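Local coordinates for alanine racemase (Enterococcus faecalis, PDB 3E6E), which is an enzyme of the alanine racemase family, pairing an eight-stranded alpha/beta barrel with a C-terminal domain rich in beta strands in a two-chain assembly, at residues C306-R311 against C317-A322; A107-L112 against V152-S157; A92-L97 against L116-P121; S171-I176 against L211-V216; E263-G266 against T270-T273. The protein carries 1 engineered substitution. All blocks are in the same frame, centred on the assembly; numbering follows the deposited sequence.

Contact 1. Residues C306-R311 against C317-A322; sequences CEIVGR and CMIRLA
Ile-308 and Ile-319 face each other as a non-hydrogen-bonded antiparallel pair in the hairpin of strands 304-309 and 317-321, with their CA atoms 4.3 Å apart. The face of the sheet that carries these two isoleucines is the tight part of the contact. CG1 of Ile-308 meets CG2 of Ile-319 at 3.8 Å, and the other branch of Ile-319, set between its backbone N and carbonyl carbon (chi1 65°), carries CD1 toward CB of Cys-306. The thiol of Cys-306 in turn lies against Leu-321, SG to CD2 3.6 Å. Branched aliphatics and a small thiol suit this buried surface, which Val-299 and Val-301 of the adjoining strand cover. Backbone bonds flank the isoleucine pair: Arg-320 N gives to Glu-307 O at 2.9 Å, and Val-309 N gives to Met-318 O.

The other face is looser and partly open to solvent. There the bent arm of Arg-320 crosses Val-309 at about a right angle, NH1 lying 3.6 Å from CG1, while NH1 is hydrogen-bonded to Tyr-271. Toward the turn the strands part around a water, which accepts from Met-318 N at 2.8 Å and lies within donating distance of Val-309 O and Arg-311 O. Beside it CE of Met-318 approaches Arg-311 O at 3.6 Å, and this side chain also packs on Arg-139 of the second subunit. The chemistry implies a hairpin packed through aliphatic groups and a thiol on one face, while near the turn a water stands in for a direct bond between Met-318 N and Val-309 O.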
# COMPACT_ATOMS: atom_id res chain seq x y z
N CYS A 306 -17.12 13.71 10.97
CA CYS A 306 -17.29 12.54 11.83
C CYS A 306 -15.93 11.99 12.25
O CYS A 306 -15.11 11.62 11.41
CB CYS A 306 -18.07 11.44 11.10
SG CYS A 306 -19.73 11.93 10.61
N GLU A 307 -15.72 11.92 13.55
CA GLU A 307 -14.46 11.45 14.10
C GLU A 307 -14.31 9.94 14.08
O GLU A 307 -15.23 9.20 14.42
CB GLU A 307 -14.31 11.95 15.53
CG GLU A 307 -13.02 11.50 16.19
CD GLU A 307 -12.97 11.88 17.66
OE1 GLU A 307 -13.32 13.03 17.99
OE2 GLU A 307 -12.57 11.03 18.47
N ILE A 308 -13.13 9.48 13.67
CA ILE A 308 -12.85 8.06 13.65
C ILE A 308 -12.54 7.67 15.09
O ILE A 308 -11.61 8.19 15.70
CB ILE A 308 -11.66 7.76 12.72
CG1 ILE A 308 -12.09 7.97 11.26
CG2 ILE A 308 -11.14 6.35 12.95
CD1 ILE A 308 -11.04 7.63 10.21
N VAL A 309 -13.35 6.78 15.65
CA VAL A 309 -13.14 6.37 17.03
C VAL A 309 -12.72 4.92 17.09
O VAL A 309 -13.10 4.13 16.23
CB VAL A 309 -14.41 6.62 17.89
CG1 VAL A 309 -14.76 8.10 17.86
CG2 VAL A 309 -15.58 5.77 17.38
N GLY A 310 -11.94 4.57 18.09
CA GLY A 310 -11.46 3.21 18.19
C GLY A 310 -10.35 2.99 17.17
O GLY A 310 -10.04 3.86 16.35
N ARG A 311 -9.72 1.82 17.22
CA ARG A 311 -8.65 1.54 16.27
C ARG A 311 -9.20 1.26 14.89
O ARG A 311 -10.30 0.73 14.73
CB ARG A 311 -7.83 0.34 16.74
CG ARG A 311 -6.88 0.67 17.87
CD ARG A 311 -5.60 1.35 17.36
NE ARG A 311 -4.59 1.44 18.41
CZ ARG A 311 -4.56 2.35 19.37
NH1 ARG A 311 -5.50 3.29 19.44
NH2 ARG A 311 -3.61 2.31 20.29
N CYS A 317 -13.45 0.67 9.76
CA CYS A 317 -13.25 1.54 10.90
C CYS A 317 -14.57 2.16 11.31
O CYS A 317 -15.47 2.36 10.49
CB CYS A 317 -12.19 2.61 10.60
SG CYS A 317 -12.52 3.73 9.23
N MET A 318 -14.71 2.46 12.59
CA MET A 318 -15.95 3.05 13.08
C MET A 318 -15.80 4.53 13.41
O MET A 318 -14.79 4.96 13.98
CB MET A 318 -16.48 2.29 14.30
CG MET A 318 -15.54 1.26 14.87
SD MET A 318 -15.37 -0.20 13.84
CE MET A 318 -13.62 -0.19 13.58
N ILE A 319 -16.84 5.28 13.06
CA ILE A 319 -16.88 6.71 13.27
C ILE A 319 -18.08 7.13 14.12
O ILE A 319 -19.09 6.43 14.20
CB ILE A 319 -16.96 7.46 11.92
CG1 ILE A 319 -18.29 7.13 11.22
CG2 ILE A 319 -15.78 7.06 11.03
CD1 ILE A 319 -18.39 7.69 9.83
N ARG A 320 -17.94 8.30 14.74
CA ARG A 320 -18.97 8.87 15.60
C ARG A 320 -19.86 9.80 14.81
O ARG A 320 -19.47 10.91 14.45
CB ARG A 320 -18.31 9.61 16.76
CG ARG A 320 -19.12 10.73 17.38
CD ARG A 320 -18.22 11.94 17.56
NE ARG A 320 -17.85 12.22 18.94
CZ ARG A 320 -17.47 11.30 19.83
NH1 ARG A 320 -17.39 10.03 19.48
NH2 ARG A 320 -17.15 11.67 21.06
N LEU A 321 -21.07 9.33 14.53
CA LEU A 321 -22.06 10.10 13.78
C LEU A 321 -22.80 11.03 14.72
O LEU A 321 -23.32 10.60 15.75
CB LEU A 321 -23.04 9.15 13.10
CG LEU A 321 -22.42 8.24 12.04
CD1 LEU A 321 -23.41 7.18 11.57
CD2 LEU A 321 -21.96 9.13 10.89
N ALA A 322 -22.85 12.31 14.37
CA ALA A 322 -23.53 13.30 15.19
C ALA A 322 -24.96 13.54 14.70
O ALA A 322 -25.30 14.65 14.30
CB ALA A 322 -22.75 14.60 15.21
O HOH W 1 -12.40 2.89 14.07

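Contact 2. Residues A107-L112 against V152-S157; sequences ATQEWL and VRFVQS
Gln-109 reaches across to Phe-154 and lays its amide nitrogen over one face of the ring. This amide-aromatic contact is the polar element of the meeting between helix 109-117 and helix 145-158. NE2 stands 3.4 Å above the plane of the Phe-154 ring, displaced toward the rim on the side of CG and CD2. The amide and ring planes are 65° apart, so the two groups are not stacked flat; the approach is consistent with a weak attraction between the amide N-H side and the pi cloud. Gln-109 gets there because CG runs anti to its backbone N (chi1 -174°) and the chain then bends at chi2. A long, flexible amide suits this place at the first turn of its helix, where it also touches Gln-150 and Ala-151.

The purely apolar part lies deeper. Leu-112 presents both methyls of its fork to a single methyl of Val-155: CD2 is 3.6 Å from CG2, and CD1 is 3.7 Å from the same CG2. The two side chains cross at about a right angle, a compact fit for a forked leucine against a beta-branched valine. Below them Leu-112 rests on Val-106 and Val-155 on Val-129, residues of adjacent parallel strands of the barrel. The contact therefore joins two neighbouring helices of the outer layer of an alpha/beta barrel and continues inward to the strands. Its chemistry implies adhesion through dispersion and a soft amide-pi term, with hydrocarbon toward the strands and a mixed polar-aromatic pair at the partly exposed margin.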
# COMPACT_ATOMS: atom_id res chain seq x y z
N ALA A 107 24.30 6.16 -14.65
CA ALA A 107 25.04 6.91 -13.64
C ALA A 107 26.46 6.41 -13.38
O ALA A 107 27.06 6.74 -12.36
CB ALA A 107 24.25 6.92 -12.35
N THR A 108 26.99 5.61 -14.29
CA THR A 108 28.35 5.11 -14.14
C THR A 108 28.99 4.75 -15.48
O THR A 108 28.30 4.45 -16.45
CB THR A 108 28.40 3.87 -13.23
OG1 THR A 108 27.30 3.00 -13.54
CG2 THR A 108 28.36 4.28 -11.77
N GLN A 109 30.31 4.80 -15.52
CA GLN A 109 31.07 4.50 -16.73
C GLN A 109 31.04 3.00 -16.94
O GLN A 109 30.82 2.52 -18.05
CB GLN A 109 32.52 4.97 -16.57
CG GLN A 109 33.42 4.85 -17.81
CD GLN A 109 32.93 5.71 -18.96
OE1 GLN A 109 32.74 6.92 -18.82
NE2 GLN A 109 32.74 5.08 -20.12
N GLU A 110 31.25 2.27 -15.85
CA GLU A 110 31.23 0.81 -15.90
C GLU A 110 30.05 0.28 -16.72
O GLU A 110 30.24 -0.48 -17.67
CB GLU A 110 31.22 0.24 -14.48
CG GLU A 110 30.66 1.16 -13.38
CD GLU A 110 31.68 2.16 -12.82
OE1 GLU A 110 31.84 3.26 -13.40
OE2 GLU A 110 32.32 1.85 -11.80
N TRP A 111 28.84 0.70 -16.35
CA TRP A 111 27.61 0.28 -17.03
C TRP A 111 27.68 0.49 -18.54
O TRP A 111 27.51 -0.44 -19.32
CB TRP A 111 26.40 1.06 -16.48
CG TRP A 111 25.03 0.49 -16.86
CD1 TRP A 111 24.32 -0.46 -16.17
CD2 TRP A 111 24.23 0.84 -17.99
NE1 TRP A 111 23.13 -0.72 -16.81
CE2 TRP A 111 23.05 0.06 -17.93
CE3 TRP A 111 24.39 1.73 -19.06
CZ2 TRP A 111 22.03 0.15 -18.89
CZ3 TRP A 111 23.37 1.82 -20.02
CH2 TRP A 111 22.21 1.03 -19.92
N LEU A 112 27.91 1.74 -18.93
CA LEU A 112 28.00 2.12 -20.34
C LEU A 112 28.88 1.20 -21.19
O LEU A 112 28.44 0.67 -22.21
CB LEU A 112 28.52 3.56 -20.45
CG LEU A 112 27.51 4.69 -20.33
CD1 LEU A 112 28.24 6.02 -20.18
CD2 LEU A 112 26.62 4.70 -21.55
N VAL A 152 30.30 11.32 -21.39
CA VAL A 152 29.81 11.93 -22.60
C VAL A 152 30.67 11.58 -23.83
O VAL A 152 30.19 10.98 -24.79
CB VAL A 152 29.72 13.45 -22.44
CG1 VAL A 152 29.30 14.10 -23.75
CG2 VAL A 152 28.71 13.79 -21.35
N ARG A 153 31.95 11.94 -23.78
CA ARG A 153 32.86 11.68 -24.90
C ARG A 153 32.83 10.22 -25.30
O ARG A 153 33.10 9.87 -26.44
CB ARG A 153 34.28 12.10 -24.52
CG ARG A 153 35.15 12.44 -25.72
CD ARG A 153 36.43 13.13 -25.26
NE ARG A 153 37.27 12.24 -24.48
CZ ARG A 153 37.84 11.13 -24.96
NH1 ARG A 153 37.67 10.77 -26.23
NH2 ARG A 153 38.60 10.39 -24.17
N PHE A 154 32.49 9.36 -24.35
CA PHE A 154 32.43 7.94 -24.63
C PHE A 154 31.17 7.63 -25.40
O PHE A 154 31.21 7.01 -26.45
CB PHE A 154 32.47 7.15 -23.32
CG PHE A 154 32.49 5.66 -23.52
CD1 PHE A 154 31.31 4.97 -23.79
CD2 PHE A 154 33.68 4.95 -23.43
CE1 PHE A 154 31.33 3.59 -23.99
CE2 PHE A 154 33.70 3.57 -23.62
CZ PHE A 154 32.53 2.88 -23.90
N VAL A 155 30.04 8.08 -24.88
CA VAL A 155 28.76 7.84 -25.51
C VAL A 155 28.69 8.39 -26.93
O VAL A 155 28.21 7.71 -27.83
CB VAL A 155 27.63 8.43 -24.68
CG1 VAL A 155 26.34 8.46 -25.47
CG2 VAL A 155 27.46 7.61 -23.42
N GLN A 156 29.17 9.62 -27.12
CA GLN A 156 29.17 10.23 -28.44
C GLN A 156 30.05 9.42 -29.38
O GLN A 156 29.96 9.54 -30.60
CB GLN A 156 29.73 11.65 -28.39
CG GLN A 156 28.92 12.64 -27.61
CD GLN A 156 29.55 14.02 -27.67
OE1 GLN A 156 30.70 14.19 -27.27
NE2 GLN A 156 28.80 15.00 -28.16
N SER A 157 30.90 8.60 -28.78
CA SER A 157 31.82 7.79 -29.55
C SER A 157 31.23 6.58 -30.25
O SER A 157 31.33 6.49 -31.47
CB SER A 157 32.98 7.31 -28.66
OG SER A 157 33.81 8.38 -28.24

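Contact 3. Residues A92-L97 against L116-P121; sequences AYVPLL and LQQLTP
Val-94 and Gln-118 bring the two backbones to their nearest approach, 7.7 Å between CA atoms, where the first turn of helix 94-99 passes the chain just after helix 109-117. Tyr-93 holds the N-cap position, and its O accepts from Leu-97 N. On the other segment Leu-119 N gives to Leu-116 O at 2.9 Å, turning the chain as it leaves the helix. The contact joins two successive helical elements on the outside of the N-terminal alpha/beta barrel, and Tyr-93 stacks on His-6 of the second subunit.

From this turn Gln-118 stretches out, extended beyond CG, and lays its amide obliquely against Val-94. OE1 comes within 3.2 Å of Val-94 CB and 3.3 Å of Pro-95 CD, wedged against carbon from both. NE2 makes a weak hydrogen bond to Leu-91 O. Deeper down, CD2 of Leu-119 meets CG1 of Val-94 at 3.8 Å, the side chains crossing at about a right angle. Proline suits the first turn of a helix, where its missing N-H costs no helical bond. The chemistry implies an apolar valine-leucine touch roofed by a glutamine amide, whose oxygen may gain slightly from the positive end of the helix dipole.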
# COMPACT_ATOMS: atom_id res chain seq x y z
N ALA A 92 21.02 -6.62 -17.87
CA ALA A 92 20.39 -7.77 -18.48
C ALA A 92 19.18 -7.44 -19.36
O ALA A 92 18.77 -8.27 -20.18
CB ALA A 92 19.99 -8.76 -17.39
N TYR A 93 18.62 -6.24 -19.23
CA TYR A 93 17.44 -5.87 -20.03
C TYR A 93 17.68 -4.83 -21.12
O TYR A 93 16.73 -4.22 -21.63
CB TYR A 93 16.32 -5.39 -19.10
CG TYR A 93 16.06 -6.31 -17.93
CD1 TYR A 93 16.24 -5.87 -16.62
CD2 TYR A 93 15.68 -7.64 -18.14
CE1 TYR A 93 16.06 -6.74 -15.53
CE2 TYR A 93 15.50 -8.51 -17.06
CZ TYR A 93 15.69 -8.05 -15.77
OH TYR A 93 15.53 -8.91 -14.71
N VAL A 94 18.94 -4.62 -21.49
CA VAL A 94 19.27 -3.66 -22.54
C VAL A 94 18.51 -3.99 -23.83
O VAL A 94 18.00 -3.09 -24.51
CB VAL A 94 20.79 -3.66 -22.84
CG1 VAL A 94 21.12 -2.54 -23.82
CG2 VAL A 94 21.56 -3.46 -21.56
N PRO A 95 18.43 -5.29 -24.19
CA PRO A 95 17.71 -5.67 -25.41
C PRO A 95 16.23 -5.28 -25.37
O PRO A 95 15.64 -4.98 -26.41
CB PRO A 95 17.94 -7.18 -25.51
CG PRO A 95 18.24 -7.59 -24.13
CD PRO A 95 19.08 -6.46 -23.60
N LEU A 96 15.63 -5.26 -24.19
CA LEU A 96 14.23 -4.85 -24.12
C LEU A 96 14.20 -3.35 -24.35
O LEU A 96 13.30 -2.83 -25.02
CB LEU A 96 13.61 -5.20 -22.76
CG LEU A 96 13.51 -6.67 -22.34
CD1 LEU A 96 12.76 -6.76 -21.03
CD2 LEU A 96 12.81 -7.50 -23.40
N LEU A 97 15.18 -2.64 -23.79
CA LEU A 97 15.28 -1.20 -23.97
C LEU A 97 15.19 -0.88 -25.46
O LEU A 97 14.45 0.03 -25.88
CB LEU A 97 16.61 -0.70 -23.41
CG LEU A 97 16.78 -0.93 -21.91
CD1 LEU A 97 18.18 -0.55 -21.46
CD2 LEU A 97 15.76 -0.11 -21.17
N LEU A 116 27.54 -1.58 -24.04
CA LEU A 116 28.12 -1.53 -25.37
C LEU A 116 28.36 -2.95 -25.89
O LEU A 116 28.13 -3.24 -27.06
CB LEU A 116 29.43 -0.73 -25.32
CG LEU A 116 30.28 -0.50 -26.57
CD1 LEU A 116 31.02 -1.78 -26.94
CD2 LEU A 116 29.38 -0.05 -27.72
N GLN A 117 28.83 -3.82 -25.00
CA GLN A 117 29.08 -5.21 -25.35
C GLN A 117 27.89 -5.78 -26.10
O GLN A 117 28.01 -6.18 -27.25
CB GLN A 117 29.31 -6.04 -24.09
CG GLN A 117 30.53 -5.67 -23.29
CD GLN A 117 31.73 -6.52 -23.65
OE1 GLN A 117 32.13 -6.58 -24.81
NE2 GLN A 117 32.31 -7.19 -22.65
N GLN A 118 26.74 -5.80 -25.43
CA GLN A 118 25.53 -6.36 -26.03
C GLN A 118 24.83 -5.52 -27.08
O GLN A 118 23.73 -5.86 -27.52
CB GLN A 118 24.52 -6.74 -24.93
CG GLN A 118 24.28 -5.68 -23.86
CD GLN A 118 23.44 -6.19 -22.70
OE1 GLN A 118 22.26 -6.52 -22.86
NE2 GLN A 118 24.05 -6.27 -21.52
N LEU A 119 25.48 -4.43 -27.51
CA LEU A 119 24.91 -3.57 -28.53
C LEU A 119 25.57 -3.83 -29.88
O LEU A 119 26.79 -3.91 -29.98
CB LEU A 119 25.09 -2.10 -28.15
CG LEU A 119 24.30 -1.64 -26.93
CD1 LEU A 119 24.63 -0.18 -26.66
CD2 LEU A 119 22.81 -1.82 -27.16
N THR A 120 24.74 -3.97 -30.91
CA THR A 120 25.22 -4.24 -32.27
C THR A 120 25.60 -2.94 -32.96
O THR A 120 24.79 -2.03 -33.08
CB THR A 120 24.15 -4.94 -33.12
OG1 THR A 120 23.92 -6.26 -32.60
CG2 THR A 120 24.60 -5.03 -34.57
N PRO A 121 26.85 -2.86 -33.45
CA PRO A 121 27.41 -1.70 -34.15
C PRO A 121 26.37 -0.87 -34.90
O PRO A 121 26.22 0.32 -34.63
CB PRO A 121 28.44 -2.31 -35.07
CG PRO A 121 28.99 -3.41 -34.23
CD PRO A 121 27.74 -4.03 -33.62

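Contact 4. Residues S171-I176 against L211-V216; sequences STADEI and LWHPDV
The carbonyl oxygen of Ala-173 lies beside the imidazole of His-213. It sits at the edge of the ring, near the ring plane, off the ND1-CE1 side and at van der Waals distance, 3.6 Å from CE1. The same Ala-173 O is 4.1 Å from CE3 of Trp-212, and CB of Asp-174 lies 4.2 Å from CZ3 of the same indole, both obliquely placed. Alanine, with its single methyl, lets the loop come in this close to two rings.

The next shell positions these groups, partly from within the segments and partly from beyond them. Ala-173 and Asp-174 are the central residues of a type I turn, closed by Glu-175 N giving to Thr-172 O at 3.0 Å. CG of Asp-174 lies between its backbone N and carbonyl carbon (chi1 68°), which leaves CB by the indole while the carboxylate leads away to a salt bridge with Lys-236, shared by Glu-175. Trp-212 gives its NE1 hydrogen to Ala-238 O, and CB of Leu-211 sits 3.9 Å above the indole plane, over its centre. His-213, the first residue to leave helix 207-212, stacks on Phe-181.

The contact thus joins the loop after barrel strand 165-167 to the end of a later helix, with the Asp-174 side chain about 7 Å from bound DCS. Its chemistry implies loose van der Waals touching that probably owes its geometry to the turn, the ring stack and the outside polar partners.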
# COMPACT_ATOMS: atom_id res chain seq x y z
N SER A 171 17.09 18.31 -4.32
CA SER A 171 16.62 17.72 -3.08
C SER A 171 15.96 18.72 -2.16
O SER A 171 15.30 18.33 -1.20
CB SER A 171 17.77 17.04 -2.34
OG SER A 171 18.70 18.00 -1.84
N THR A 172 16.12 20.01 -2.46
CA THR A 172 15.56 21.07 -1.63
C THR A 172 14.81 22.14 -2.41
O THR A 172 14.62 23.24 -1.90
CB THR A 172 16.67 21.80 -0.83
OG1 THR A 172 17.66 22.30 -1.74
CG2 THR A 172 17.33 20.85 0.15
N ALA A 173 14.37 21.82 -3.62
CA ALA A 173 13.66 22.80 -4.45
C ALA A 173 12.35 23.30 -3.86
O ALA A 173 11.90 24.38 -4.21
CB ALA A 173 13.41 22.22 -5.83
N ASP A 174 11.73 22.51 -2.99
CA ASP A 174 10.47 22.93 -2.40
C ASP A 174 10.67 23.61 -1.05
O ASP A 174 9.72 23.85 -0.32
CB ASP A 174 9.53 21.73 -2.23
CG ASP A 174 10.02 20.75 -1.18
OD1 ASP A 174 11.19 20.32 -1.25
OD2 ASP A 174 9.23 20.42 -0.28
N GLU A 175 11.93 23.91 -0.73
CA GLU A 175 12.25 24.55 0.54
C GLU A 175 12.33 26.07 0.41
O GLU A 175 12.75 26.59 -0.63
CB GLU A 175 13.58 24.01 1.07
CG GLU A 175 13.62 23.75 2.57
CD GLU A 175 12.97 22.44 2.97
OE1 GLU A 175 13.28 21.40 2.35
OE2 GLU A 175 12.16 22.44 3.92
N ILE A 176 11.92 26.79 1.45
CA ILE A 176 11.94 28.25 1.44
C ILE A 176 13.37 28.73 1.27
O ILE A 176 13.65 29.61 0.46
CB ILE A 176 11.40 28.82 2.76
CG1 ILE A 176 9.95 28.37 2.96
CG2 ILE A 176 11.52 30.33 2.77
CD1 ILE A 176 9.37 28.74 4.32
N LEU A 211 7.74 25.35 -10.30
CA LEU A 211 6.86 26.33 -9.71
C LEU A 211 7.63 27.52 -9.14
O LEU A 211 7.41 28.66 -9.57
CB LEU A 211 6.03 25.67 -8.61
CG LEU A 211 5.03 24.61 -9.11
CD1 LEU A 211 4.45 23.87 -7.94
CD2 LEU A 211 3.92 25.27 -9.92
N TRP A 212 8.54 27.26 -8.21
CA TRP A 212 9.29 28.33 -7.54
C TRP A 212 10.66 28.77 -8.08
O TRP A 212 11.18 29.81 -7.66
CB TRP A 212 9.42 27.96 -6.06
CG TRP A 212 8.08 27.75 -5.42
CD1 TRP A 212 7.13 28.71 -5.16
CD2 TRP A 212 7.50 26.50 -5.03
NE1 TRP A 212 6.00 28.12 -4.63
CE2 TRP A 212 6.20 26.77 -4.54
CE3 TRP A 212 7.96 25.18 -5.04
CZ2 TRP A 212 5.36 25.77 -4.07
CZ3 TRP A 212 7.11 24.18 -4.58
CH2 TRP A 212 5.82 24.48 -4.10
N HIS A 213 11.25 28.01 -8.99
CA HIS A 213 12.55 28.37 -9.57
C HIS A 213 12.44 28.28 -11.10
O HIS A 213 13.26 27.65 -11.76
CB HIS A 213 13.62 27.39 -9.09
CG HIS A 213 13.93 27.49 -7.64
ND1 HIS A 213 13.67 26.48 -6.75
CD2 HIS A 213 14.55 28.46 -6.93
CE1 HIS A 213 14.12 26.81 -5.55
NE2 HIS A 213 14.66 28.02 -5.63
N PRO A 214 11.43 28.94 -11.67
CA PRO A 214 11.20 28.94 -13.12
C PRO A 214 12.34 29.43 -14.01
O PRO A 214 12.31 29.18 -15.22
CB PRO A 214 9.94 29.80 -13.25
CG PRO A 214 10.15 30.82 -12.19
CD PRO A 214 10.61 29.97 -11.02
N ASP A 215 13.33 30.11 -13.44
CA ASP A 215 14.45 30.62 -14.24
C ASP A 215 15.68 29.67 -14.37
O ASP A 215 16.55 29.90 -15.21
CB ASP A 215 14.89 31.99 -13.71
CG ASP A 215 13.84 33.08 -13.95
OD1 ASP A 215 13.26 33.13 -15.06
OD2 ASP A 215 13.61 33.91 -13.05
N VAL A 216 15.75 28.61 -13.56
CA VAL A 216 16.87 27.68 -13.64
C VAL A 216 17.00 27.19 -15.09
O VAL A 216 15.98 26.97 -15.76
CB VAL A 216 16.65 26.44 -12.74
CG1 VAL A 216 15.75 25.44 -13.45
CG2 VAL A 216 17.98 25.79 -12.40

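Contact 5. Residues E263-G266 against T270-T273; sequences EGIG and TYVT
Glu-263 and Thr-273 exchange two bonds at the open end of this hairpin. The backbone N of Glu-263 gives to OG1 of Thr-273 at 2.8 Å, almost straight at 174°. In return Thr-273 N gives to Glu-263 O at 2.9 Å, the donor lying tilted from the carbonyl plane. Threonine fits because chi1 of 58° sets its hydroxyl between backbone N and carbonyl carbon, facing the neighbouring strand; the same OG1 is also hydrogen-bonded to Ala-260 O, so it takes part in two bonds. Nearer the turn, Ile-265 N gives to Tyr-271 O at 2.9 Å.

The two short strands, 264-265 and 271-272, form a small antiparallel beta hairpin in the C-terminal domain, with Gly-264 and Val-272 as its non-hydrogen-bonded pair. Two acceptors there receive C-H contacts as well: Glu-263 O from Val-272 CA at 3.0 Å, and Tyr-271 O from Gly-264 CA at an equal distance. Gly-264 leaves CG1 of Val-272 facing a bare CA at 4.1 Å.

On the other face, Ile-265 and Tyr-271 run side by side, pointing the same way. CD1 of Ile-265 meets the ring edge near its plane, 3.9 Å from CD2 of Tyr-271, and the phenol OH beyond is hydrogen-bonded to Glu-277. The carboxylate of Glu-263 leads off the hairpin to a salt bridge with Arg-187 of the second subunit, while the backbone of Gly-266 is hydrogen-bonded to that same neighbouring chain.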
# COMPACT_ATOMS: atom_id res chain seq x y z
N GLU A 263 -19.43 2.05 26.53
CA GLU A 263 -19.13 0.90 25.69
C GLU A 263 -17.82 1.07 24.92
O GLU A 263 -17.55 2.13 24.36
CB GLU A 263 -20.28 0.65 24.71
CG GLU A 263 -21.56 0.15 25.35
CD GLU A 263 -21.44 -1.27 25.88
OE1 GLU A 263 -21.22 -2.20 25.08
OE2 GLU A 263 -21.57 -1.47 27.11
N GLY A 264 -17.01 0.02 24.89
CA GLY A 264 -15.75 0.08 24.18
C GLY A 264 -15.88 -0.23 22.70
O GLY A 264 -16.73 -1.03 22.29
N ILE A 265 -15.04 0.40 21.89
CA ILE A 265 -15.07 0.18 20.46
C ILE A 265 -13.66 -0.10 19.93
O ILE A 265 -12.68 0.46 20.42
CB ILE A 265 -15.64 1.39 19.72
CG1 ILE A 265 -17.06 1.65 20.19
CG2 ILE A 265 -15.66 1.12 18.23
CD1 ILE A 265 -17.70 2.86 19.58
N GLY A 266 -13.58 -0.99 18.95
CA GLY A 266 -12.31 -1.31 18.35
C GLY A 266 -11.34 -2.04 19.24
O GLY A 266 -11.50 -2.09 20.46
N THR A 270 -9.47 1.02 23.10
CA THR A 270 -8.89 2.35 23.20
C THR A 270 -9.94 3.46 23.16
O THR A 270 -9.61 4.65 23.22
CB THR A 270 -7.88 2.62 22.07
OG1 THR A 270 -8.58 2.98 20.88
CG2 THR A 270 -7.04 1.37 21.81
N TYR A 271 -11.21 3.10 23.03
CA TYR A 271 -12.25 4.11 23.03
C TYR A 271 -13.52 3.60 23.72
O TYR A 271 -13.91 2.43 23.56
CB TYR A 271 -12.58 4.54 21.61
CG TYR A 271 -13.72 5.53 21.56
CD1 TYR A 271 -13.48 6.90 21.72
CD2 TYR A 271 -15.04 5.11 21.37
CE1 TYR A 271 -14.53 7.82 21.69
CE2 TYR A 271 -16.10 6.03 21.35
CZ TYR A 271 -15.83 7.38 21.50
OH TYR A 271 -16.85 8.30 21.48
N VAL A 272 -14.16 4.46 24.50
CA VAL A 272 -15.40 4.11 25.17
C VAL A 272 -16.34 5.30 25.10
O VAL A 272 -15.94 6.44 25.30
CB VAL A 272 -15.20 3.72 26.66
CG1 VAL A 272 -14.07 2.74 26.79
CG2 VAL A 272 -14.93 4.96 27.49
N THR A 273 -17.60 5.01 24.77
CA THR A 273 -18.62 6.03 24.68
C THR A 273 -18.65 6.78 25.99
O THR A 273 -18.79 6.18 27.06
CB THR A 273 -19.97 5.40 24.46
OG1 THR A 273 -20.23 4.51 25.55
CG2 THR A 273 -19.98 4.60 23.17

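Overall arrangement
From the N terminus, contact 3 opens first at 92-97, contact 2 opens at 107-112 before contact 3 closes at 116-121, and contact 2 closes at 152-157. The two therefore cross, sharing helix 109-117 and linking three successive helices around the barrel. Contact 4 follows in series, closing a loop of 34 residues between 176 and 211 and tying a barrel loop to helix 207-212. Contacts 5 and 1 come last, two hairpins of the C-terminal domain, each closing a short turn. They touch, with centres about 10 Å apart, through Met-318 on Ile-265 among others. No contact nests within another, and contacts 1 and 2 lie on opposite sides of the chain's centre.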